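Local coordinates for coronin (Toxoplasma gondii, PDB 4OZU), which probably binds actin filaments as full-length coronin, of which this chain is the WD40 beta-propeller domain, at residues L146-F151 with A156-E161; T102-W107 with L134-N139. All blocks are in the same frame, centred on the assembly; numbering follows the deposited sequence.

Contact 1. Residues L146-F151 with A156-E161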
loop_
_atom_site.group_PDB
_atom_site.type_symbol
_atom_site.label_atom_id
_atom_site.label_comp_id
_atom_site.label_asym_id
_atom_site.label_seq_id
_atom_site.Cartn_x
_atom_site.Cartn_y
_atom_site.Cartn_z
ATOM N N LEU A 146 12.182 3.421 -7.124
ATOM C CA LEU A 146 10.946 2.671 -7.266
ATOM C C LEU A 146 11.234 1.219 -7.612
ATOM O O LEU A 146 12.197 0.930 -8.328
ATOM C CB LEU A 146 10.074 3.329 -8.351
ATOM C CG LEU A 146 8.790 2.626 -8.786
ATOM C CD1 LEU A 146 7.691 3.653 -9.026
ATOM C CD2 LEU A 146 9.023 1.809 -10.041
ATOM N N ALA A 147 10.410 0.305 -7.099
ATOM C CA ALA A 147 10.493 -1.107 -7.478
ATOM C C ALA A 147 9.250 -1.536 -8.246
ATOM O O ALA A 147 8.136 -1.188 -7.868
ATOM C CB ALA A 147 10.672 -1.984 -6.249
ATOM N N SER A 148 9.444 -2.300 -9.319
ATOM C CA SER A 148 8.308 -2.806 -10.084
ATOM C C SER A 148 8.411 -4.316 -10.231
ATOM O O SER A 148 9.468 -4.850 -10.563
ATOM C CB SER A 148 8.221 -2.141 -11.457
ATOM O OG SER A 148 9.076 -2.774 -12.388
ATOM N N GLY A 149 7.299 -4.993 -9.959
ATOM C CA GLY A 149 7.220 -6.438 -10.058
ATOM C C GLY A 149 6.467 -6.855 -11.306
ATOM O O GLY A 149 5.392 -6.332 -11.618
ATOM N N CYS A 150 7.042 -7.813 -12.021
ATOM C CA CYS A 150 6.534 -8.239 -13.313
ATOM C C CYS A 150 5.919 -9.631 -13.219
ATOM O O CYS A 150 6.332 -10.451 -12.406
ATOM C CB CYS A 150 7.672 -8.215 -14.342
ATOM S SG CYS A 150 7.227 -8.717 -15.999
ATOM N N PHE A 151 4.924 -9.886 -14.055
ATOM C CA PHE A 151 4.277 -11.188 -14.120
ATOM C C PHE A 151 5.271 -12.308 -14.451
ATOM O O PHE A 151 5.003 -13.478 -14.173
ATOM C CB PHE A 151 3.159 -11.139 -15.161
ATOM C CG PHE A 151 2.345 -12.398 -15.257
ATOM C CD1 PHE A 151 1.568 -12.827 -14.194
ATOM C CD2 PHE A 151 2.334 -13.133 -16.429
ATOM C CE1 PHE A 151 0.808 -13.980 -14.296
ATOM C CE2 PHE A 151 1.579 -14.283 -16.537
ATOM C CZ PHE A 151 0.814 -14.707 -15.469
ATOM N N ALA A 156 12.205 -5.228 -10.822
ATOM C CA ALA A 156 13.071 -4.230 -11.431
ATOM C C ALA A 156 13.147 -3.000 -10.553
ATOM O O ALA A 156 12.118 -2.463 -10.146
ATOM C CB ALA A 156 12.563 -3.853 -12.818
ATOM N N PHE A 157 14.365 -2.551 -10.271
ATOM C CA PHE A 157 14.568 -1.359 -9.459
ATOM C C PHE A 157 14.983 -0.186 -10.333
ATOM O O PHE A 157 15.901 -0.290 -11.150
ATOM C CB PHE A 157 15.607 -1.624 -8.379
ATOM C CG PHE A 157 15.183 -2.667 -7.394
ATOM C CD1 PHE A 157 14.395 -2.333 -6.308
ATOM C CD2 PHE A 157 15.547 -3.984 -7.563
ATOM C CE1 PHE A 157 13.997 -3.300 -5.406
ATOM C CE2 PHE A 157 15.146 -4.950 -6.663
ATOM C CZ PHE A 157 14.383 -4.611 -5.585
ATOM N N TRP A 158 14.294 0.935 -10.142
ATOM C CA TRP A 158 14.420 2.090 -11.016
ATOM C C TRP A 158 14.866 3.331 -10.268
ATOM O O TRP A 158 14.339 3.630 -9.201
ATOM C CB TRP A 158 13.080 2.390 -11.686
ATOM C CG TRP A 158 12.700 1.457 -12.779
ATOM C CD1 TRP A 158 11.916 0.341 -12.677
ATOM C CD2 TRP A 158 13.075 1.562 -14.154
ATOM N NE1 TRP A 158 11.780 -0.253 -13.909
ATOM C CE2 TRP A 158 12.486 0.475 -14.831
ATOM C CE3 TRP A 158 13.856 2.466 -14.880
ATOM C CZ2 TRP A 158 12.653 0.274 -16.198
ATOM C CZ3 TRP A 158 14.016 2.265 -16.232
ATOM C CH2 TRP A 158 13.421 1.178 -16.876
ATOM N N ASN A 159 15.823 4.051 -10.841
ATOM C CA ASN A 159 16.087 5.438 -10.472
ATOM C C ASN A 159 15.318 6.319 -11.452
ATOM O O ASN A 159 15.767 6.542 -12.576
ATOM C CB ASN A 159 17.590 5.737 -10.514
ATOM C CG ASN A 159 17.929 7.164 -10.103
ATOM O OD1 ASN A 159 17.055 8.025 -9.977
ATOM N ND2 ASN A 159 19.216 7.418 -9.897
ATOM N N VAL A 160 14.152 6.804 -11.048
ATOM C CA VAL A 160 13.270 7.483 -11.994
ATOM C C VAL A 160 13.894 8.774 -12.513
ATOM O O VAL A 160 13.634 9.171 -13.645
ATOM C CB VAL A 160 11.881 7.805 -11.373
ATOM C CG1 VAL A 160 11.216 6.531 -10.874
ATOM C CG2 VAL A 160 12.006 8.807 -10.248
ATOM N N GLU A 161 14.721 9.414 -11.690
ATOM C CA GLU A 161 15.390 10.655 -12.077
ATOM C C GLU A 161 16.254 10.453 -13.316
ATOM O O GLU A 161 16.272 11.288 -14.219
ATOM C CB GLU A 161 16.261 11.182 -10.936
ATOM C CG GLU A 161 15.519 11.447 -9.643
ATOM C CD GLU A 161 16.451 11.864 -8.524
ATOM O OE1 GLU A 161 16.489 11.162 -7.494
ATOM O OE2 GLU A 161 17.148 12.890 -8.676
HETATM O O HOH W 1 9.989 -2.394 -15.154
#
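L146 and W158 face each other as an antiparallel hydrogen-bonded pair, each backbone giving and taking one bond. L146 N reaches W158 O at 3.0 Å, and W158 N returns to L146 O at 2.8 Å. Two residues along, S148 and A156 repeat the pair of hydrogen bonds, with A156 N to S148 O the straightest of the four (173° at the hydrogen). Between them A147 and F157 form the non-hydrogen-bonded pair: the small methyl of A147 lies 3.7 Å from F157 CE1, and both side chains also touch L187 of the neighbouring four-stranded sheet. These are adjacent strands of a hairpin in one blade of the WD40 propeller, and W158-N159 occupies what is probably the Trp-Asp position that names the repeat. L146, S148, A156 and W158 share the other face. S148 OG sits in the plane of the indole at its edge, 4.0 Å from W158 NE1, too far for a direct bond; a water joins them, 2.9 Å from S148 OG and accepting from W158 NE1 at 3.1 Å. With chi1 at 83°, the hydroxyl stands between the backbone N and carbonyl carbon and meets A156 CB at 3.7 Å, where a methyl is small enough to fit. Branched L146 crosses the indole at an angle, CD2 to W158 CD1, while its CB meets V160 CG1. Outward, W138 of strand 133-138 touches L146 and V160.

Contact 2. Residues T102-W107 with L134-N139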
loop_
_atom_site.group_PDB
_atom_site.type_symbol
_atom_site.label_atom_id
_atom_site.label_comp_id
_atom_site.label_asym_id
_atom_site.label_seq_id
_atom_site.Cartn_x
_atom_site.Cartn_y
_atom_site.Cartn_z
ATOM N N THR A 102 3.212 -3.444 -20.045
ATOM C CA THR A 102 4.588 -3.669 -19.573
ATOM C C THR A 102 5.335 -2.392 -19.196
ATOM O O THR A 102 6.491 -2.457 -18.773
ATOM C CB THR A 102 5.467 -4.432 -20.616
ATOM O OG1 THR A 102 5.878 -3.553 -21.675
ATOM C CG2 THR A 102 4.730 -5.645 -21.190
ATOM N N ILE A 103 4.668 -1.246 -19.291
ATOM C CA ILE A 103 5.306 0.037 -19.034
ATOM C C ILE A 103 4.914 0.607 -17.669
ATOM O O ILE A 103 3.740 0.595 -17.291
ATOM C CB ILE A 103 4.951 1.046 -20.149
ATOM C CG1 ILE A 103 5.510 0.543 -21.484
ATOM C CG2 ILE A 103 5.502 2.436 -19.832
ATOM C CD1 ILE A 103 5.017 1.303 -22.705
ATOM N N VAL A 104 5.912 1.087 -16.928
ATOM C CA VAL A 104 5.668 1.858 -15.717
ATOM C C VAL A 104 5.773 3.332 -16.084
ATOM O O VAL A 104 6.754 3.756 -16.689
ATOM C CB VAL A 104 6.662 1.514 -14.581
ATOM C CG1 VAL A 104 6.390 2.374 -13.348
ATOM C CG2 VAL A 104 6.563 0.044 -14.217
ATOM N N ARG A 105 4.745 4.099 -15.730
ATOM C CA ARG A 105 4.666 5.512 -16.081
ATOM C C ARG A 105 4.680 6.374 -14.826
ATOM O O ARG A 105 3.962 6.092 -13.874
ATOM C CB ARG A 105 3.397 5.785 -16.892
ATOM C CG ARG A 105 3.401 5.129 -18.263
ATOM C CD ARG A 105 2.059 5.270 -18.969
ATOM N NE ARG A 105 2.107 4.745 -20.335
ATOM C CZ ARG A 105 1.932 3.467 -20.665
ATOM N NH1 ARG A 105 1.696 2.555 -19.732
ATOM N NH2 ARG A 105 1.988 3.094 -21.943
ATOM N N ILE A 106 5.517 7.407 -14.833
ATOM C CA ILE A 106 5.556 8.383 -13.748
ATOM C C ILE A 106 4.806 9.621 -14.215
ATOM O O ILE A 106 5.071 10.149 -15.294
ATOM C CB ILE A 106 6.998 8.768 -13.340
ATOM C CG1 ILE A 106 7.880 7.523 -13.172
ATOM C CG2 ILE A 106 6.983 9.584 -12.058
ATOM C CD1 ILE A 106 7.338 6.496 -12.213
ATOM N N TRP A 107 3.867 10.073 -13.396
ATOM C CA TRP A 107 2.989 11.177 -13.745
ATOM C C TRP A 107 3.208 12.376 -12.835
ATOM O O TRP A 107 3.493 12.211 -11.652
ATOM C CB TRP A 107 1.535 10.733 -13.647
ATOM C CG TRP A 107 1.193 9.584 -14.518
ATOM C CD1 TRP A 107 1.086 8.279 -14.145
ATOM C CD2 TRP A 107 0.891 9.628 -15.919
ATOM N NE1 TRP A 107 0.734 7.506 -15.224
ATOM C CE2 TRP A 107 0.611 8.309 -16.325
ATOM C CE3 TRP A 107 0.832 10.653 -16.866
ATOM C CZ2 TRP A 107 0.279 7.990 -17.637
ATOM C CZ3 TRP A 107 0.499 10.335 -18.168
ATOM C CH2 TRP A 107 0.227 9.013 -18.542
ATOM N N LEU A 134 2.907 -5.671 -12.433
ATOM C CA LEU A 134 1.846 -5.894 -11.462
ATOM C C LEU A 134 1.963 -5.021 -10.222
ATOM O O LEU A 134 1.030 -4.950 -9.425
ATOM C CB LEU A 134 1.834 -7.358 -11.032
ATOM C CG LEU A 134 1.665 -8.398 -12.140
ATOM C CD1 LEU A 134 1.747 -9.793 -11.551
ATOM C CD2 LEU A 134 0.347 -8.202 -12.880
ATOM N N SER A 135 3.110 -4.380 -10.044
ATOM C CA SER A 135 3.291 -3.494 -8.912
ATOM C C SER A 135 4.254 -2.371 -9.243
ATOM O O SER A 135 5.114 -2.508 -10.103
ATOM C CB SER A 135 3.791 -4.275 -7.695
ATOM O OG SER A 135 5.052 -4.860 -7.947
ATOM N N ALA A 136 4.079 -1.250 -8.555
ATOM C CA ALA A 136 4.983 -0.122 -8.656
ATOM C C ALA A 136 4.999 0.541 -7.286
ATOM O O ALA A 136 4.038 1.208 -6.908
ATOM C CB ALA A 136 4.541 0.846 -9.729
ATOM N N GLU A 137 6.087 0.334 -6.552
ATOM C CA GLU A 137 6.188 0.784 -5.167
ATOM C C GLU A 137 7.378 1.712 -4.944
ATOM O O GLU A 137 8.526 1.381 -5.270
ATOM C CB GLU A 137 6.298 -0.420 -4.231
ATOM C CG GLU A 137 5.028 -1.258 -4.134
ATOM C CD GLU A 137 4.007 -0.707 -3.152
ATOM O OE1 GLU A 137 4.355 0.175 -2.339
ATOM O OE2 GLU A 137 2.847 -1.169 -3.191
ATOM N N TRP A 138 7.088 2.867 -4.361
ATOM C CA TRP A 138 8.105 3.857 -4.061
ATOM C C TRP A 138 8.845 3.529 -2.778
ATOM O O TRP A 138 8.234 3.146 -1.778
ATOM C CB TRP A 138 7.477 5.239 -3.900
ATOM C CG TRP A 138 6.787 5.788 -5.094
ATOM C CD1 TRP A 138 5.449 5.746 -5.365
ATOM C CD2 TRP A 138 7.390 6.521 -6.161
ATOM N NE1 TRP A 138 5.185 6.398 -6.548
ATOM C CE2 TRP A 138 6.360 6.881 -7.055
ATOM C CE3 TRP A 138 8.703 6.906 -6.450
ATOM C CZ2 TRP A 138 6.603 7.608 -8.213
ATOM C CZ3 TRP A 138 8.943 7.619 -7.612
ATOM C CH2 TRP A 138 7.898 7.964 -8.477
ATOM N N ASN A 139 10.156 3.730 -2.804
ATOM C CA ASN A 139 10.961 3.651 -1.601
ATOM C C ASN A 139 10.474 4.693 -0.594
ATOM O O ASN A 139 10.309 5.857 -0.948
ATOM C CB ASN A 139 12.433 3.871 -1.942
ATOM C CG ASN A 139 13.348 3.551 -0.785
ATOM O OD1 ASN A 139 13.276 4.180 0.276
ATOM N ND2 ASN A 139 14.213 2.565 -0.979
#
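W138 and I106 bury the most surface here, and they meet where the outer corner of the indole, CH2, pushes against the isoleucine's two methyl ends. I106 CG2 is the nearer, 4.0 Å from W138 CH2 and close to the ring plane, so the contact is made at the edge of the six-membered ring; I106 CD1 follows at 4.1 Å from the same carbon. Chi1 of -47° sets I106 CG2 opposite the backbone N, and the second bend brings CD1 round to the same ring corner. A beta-branched residue suits this place because it offers two methyls to one ring carbon, CH2. V104, two residues earlier and on the same side of the strand, adds a methyl contact: V104 CG1 lies 4.3 Å from A136 CB. No hydrogen bond crosses, and the CA atoms of V104 and A136 remain 7.4 Å apart, as expected of strands in two successive blades of a beta-propeller, packed face against face through apolar side chains. The short side chain of A136 fits where V104 points toward it. The polar groups are served elsewhere: A136 uses its backbone N for D84 OD2 and its O for N86 ND2, which ties strand 133-138 to the preceding blade, and the bond from W138 NE1 to N86 O also holds the indole. A96 of strand 94-99 touches both I106 and W138, and V104 also touches S148 of strand 145-150.

Both contacts are buried, and they share one sheet: strand 133-138 of contact 2 is the edge neighbour of strand 145-150 of contact 1, with G149 O 2.7 Å from L134 N and A147 N 2.8 Å from E137 O, both probable hydrogen bonds. Contact 1 lies within a blade, so paired backbone amides dominate and side chains lie on two faces. Contact 2 lies between blades, where no backbone bond crosses and methyls meet an indole edge instead. The first covers 318 Å², the second 130 Å². Strand 133-138 thus serves both, bonded into its own sheet through its backbone and facing the interface between blades with its side chains.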